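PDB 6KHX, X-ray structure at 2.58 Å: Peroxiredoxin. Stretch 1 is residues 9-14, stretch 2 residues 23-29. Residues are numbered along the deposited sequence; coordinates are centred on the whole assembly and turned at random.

Stretch 1 9-14: PHFSAN
Stretch 2 (23-29) PDFSLDQ

The two stretches belong to one chain and run nearly antiparallel: the vector from His10 CA to Asn14 CA lies 158° from that of Pro23 CA to Asp28 CA. The register pairs Asn14 with Pro23 (CA to CA 4.3 Å), Ala13 with Phe25 (5.2 Å), Ser12 with Ser26 (4.6 Å) and, where the stretches splay, His10 with Leu27 (7.1 Å).

The backbone joint is one antiparallel hydrogen-bonded pair. Ala13 N donates to Phe25 O (3.0 Å, 157° at the hydrogen) and Phe25 N donates to Ala13 O (2.7 Å, 150°), so both residues satisfy their N and O mutually. Phe25 O also receives a CA-H contact from Ser12 CA at 3.2 Å (149°). Ala13 (phi/psi -143/169) and Phe25 (-77/132) are extended and turn their side chains to the same sheet face; Asp24, at 60/39, is not extended. Its N lies 3.3 Å from Ala13 O, but at a poor angle, and is satisfied instead by water 3, which accepts from Asp24 N and donates to Asn14 OD1, both at 2.8 Å. The m rotamer of Asn14 (chi2 -38°) brings its OD1 back to 3.5 Å from Pro23 CA, although its CA-to-CB bond points away.

Beyond the pair, side chains and water take over. Ser26 (-147/157), in the t rotamer, donates from OG to Phe11 O (2.8 Å); the same OG accepts from Asp28 N (3.2 Å, 171°), a small hydroxyl thus serving both stretches. Water 2 accepts from Phe11 N (3.0 Å) and Leu27 N (2.9 Å), supplying an acceptor to two amides where the backbones have separated. Stretch 2 leaves the extended form at Leu27 (-81/-1) and enters a 3-10 segment at Asp28 (-54/-41).

At the exposed end, His10 (t, chi2 80°) makes a weak hydrogen bond from ND1 to Asp28 OD1 (3.3 Å, 144°). Water 1 bridges the same two atoms, 2.8 Å from His10 ND1 and donating to Asp28 OD1 at an unusually short 2.4 Å. The CA-to-CB bond of Asp28 (m, chi2 -9°) points toward stretch 1, and its OD2 meets the imidazole edge 3.1 Å from His10 CE1.

The apolar part centres on buried Phe11 (-151/169; p, chi2 82°), which gives up 78 Å² of the 449 Å² covered in total. Its CA-to-CB bond runs sideways, yet the ring reaches stretch 2: Phe11 CZ is 3.6 Å from Leu27 CG (Leu27 m, t), and Phe11 CE1 approaches the ring edge of Phe25 (t, chi2 87°), 4.2 Å from Phe25 CD2. Aromatic and branched aliphatic groups suit this contact, which needs no polar partner.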

# COMPACT_ATOMS: atom_id res chain seq x y z
N PRO B 9 19.12 15.36 -22.72
CA PRO B 9 17.69 15.62 -22.47
C PRO B 9 17.19 16.80 -23.29
O PRO B 9 17.85 17.82 -23.43
CB PRO B 9 17.64 15.90 -20.97
CG PRO B 9 18.77 15.12 -20.41
CD PRO B 9 19.87 15.20 -21.46
N HIS B 10 15.98 16.63 -23.82
CA HIS B 10 15.37 17.64 -24.65
C HIS B 10 14.93 18.83 -23.80
O HIS B 10 14.56 18.70 -22.63
CB HIS B 10 14.17 17.04 -25.39
CG HIS B 10 13.30 18.05 -26.07
ND1 HIS B 10 13.61 18.59 -27.30
CD2 HIS B 10 12.13 18.62 -25.69
CE1 HIS B 10 12.66 19.45 -27.65
NE2 HIS B 10 11.76 19.49 -26.69
N PHE B 11 14.99 20.02 -24.40
CA PHE B 11 14.41 21.18 -23.75
C PHE B 11 13.96 22.15 -24.83
O PHE B 11 14.26 21.98 -26.01
CB PHE B 11 15.39 21.84 -22.76
CG PHE B 11 16.68 22.34 -23.39
CD1 PHE B 11 16.72 23.57 -24.04
CD2 PHE B 11 17.85 21.62 -23.26
CE1 PHE B 11 17.90 24.04 -24.59
CE2 PHE B 11 19.03 22.08 -23.81
CZ PHE B 11 19.06 23.30 -24.47
N SER B 12 13.22 23.16 -24.41
CA SER B 12 12.75 24.20 -25.31
C SER B 12 12.48 25.42 -24.44
O SER B 12 11.56 25.40 -23.61
CB SER B 12 11.51 23.76 -26.08
OG SER B 12 11.01 24.80 -26.91
N ALA B 13 13.31 26.44 -24.57
CA ALA B 13 13.27 27.57 -23.66
C ALA B 13 13.55 28.85 -24.42
O ALA B 13 13.96 28.85 -25.59
CB ALA B 13 14.26 27.38 -22.51
N ASN B 14 13.32 29.97 -23.74
CA ASN B 14 13.75 31.25 -24.26
C ASN B 14 15.27 31.33 -24.23
O ASN B 14 15.92 30.76 -23.35
CB ASN B 14 13.15 32.38 -23.42
CG ASN B 14 11.64 32.40 -23.46
OD1 ASN B 14 11.04 32.13 -24.49
ND2 ASN B 14 11.03 32.68 -22.32
N PRO B 23 12.18 32.73 -28.71
CA PRO B 23 11.54 31.65 -27.96
C PRO B 23 11.81 30.29 -28.56
O PRO B 23 12.28 30.18 -29.69
CB PRO B 23 10.05 32.01 -28.05
CG PRO B 23 9.94 32.62 -29.41
CD PRO B 23 11.25 33.33 -29.69
N ASP B 24 11.49 29.24 -27.79
CA ASP B 24 11.48 27.87 -28.29
C ASP B 24 12.85 27.44 -28.82
O ASP B 24 12.96 26.76 -29.84
CB ASP B 24 10.40 27.70 -29.37
CG ASP B 24 9.04 28.21 -28.90
OD1 ASP B 24 8.65 27.91 -27.76
OD2 ASP B 24 8.38 28.93 -29.68
N PHE B 25 13.91 27.84 -28.12
CA PHE B 25 15.24 27.36 -28.46
C PHE B 25 15.42 25.94 -27.95
O PHE B 25 15.13 25.66 -26.79
CB PHE B 25 16.34 28.26 -27.89
CG PHE B 25 17.72 27.83 -28.30
CD1 PHE B 25 18.28 28.28 -29.48
CD2 PHE B 25 18.44 26.94 -27.52
CE1 PHE B 25 19.55 27.87 -29.88
CE2 PHE B 25 19.71 26.52 -27.91
CZ PHE B 25 20.26 26.99 -29.09
N SER B 26 15.90 25.06 -28.82
CA SER B 26 16.09 23.66 -28.48
C SER B 26 17.31 23.15 -29.23
O SER B 26 17.68 23.68 -30.28
CB SER B 26 14.85 22.83 -28.84
OG SER B 26 15.09 21.45 -28.64
N LEU B 27 17.91 22.09 -28.71
CA LEU B 27 19.02 21.47 -29.42
C LEU B 27 18.56 20.55 -30.54
O LEU B 27 19.41 19.98 -31.23
CB LEU B 27 19.93 20.71 -28.43
CG LEU B 27 20.54 21.55 -27.30
CD1 LEU B 27 21.55 20.75 -26.50
CD2 LEU B 27 21.16 22.84 -27.83
N ASP B 28 17.25 20.39 -30.73
CA ASP B 28 16.73 19.61 -31.85
C ASP B 28 17.30 20.10 -33.17
O ASP B 28 17.65 19.29 -34.04
CB ASP B 28 15.20 19.68 -31.87
CG ASP B 28 14.56 18.83 -30.79
OD1 ASP B 28 15.28 18.05 -30.13
OD2 ASP B 28 13.33 18.97 -30.59
N GLN B 29 17.40 21.42 -33.33
CA GLN B 29 17.85 22.01 -34.59
C GLN B 29 19.22 21.49 -35.02
O GLN B 29 19.53 21.49 -36.21
CB GLN B 29 17.90 23.53 -34.46
CG GLN B 29 18.81 24.01 -33.35
CD GLN B 29 18.72 25.50 -33.14
OE1 GLN B 29 19.11 26.29 -34.01
NE2 GLN B 29 18.18 25.90 -32.00
O HOH W 1 16.20 17.73 -27.92
O HOH W 2 16.86 20.26 -26.70
O HOH W 3 10.00 29.77 -25.49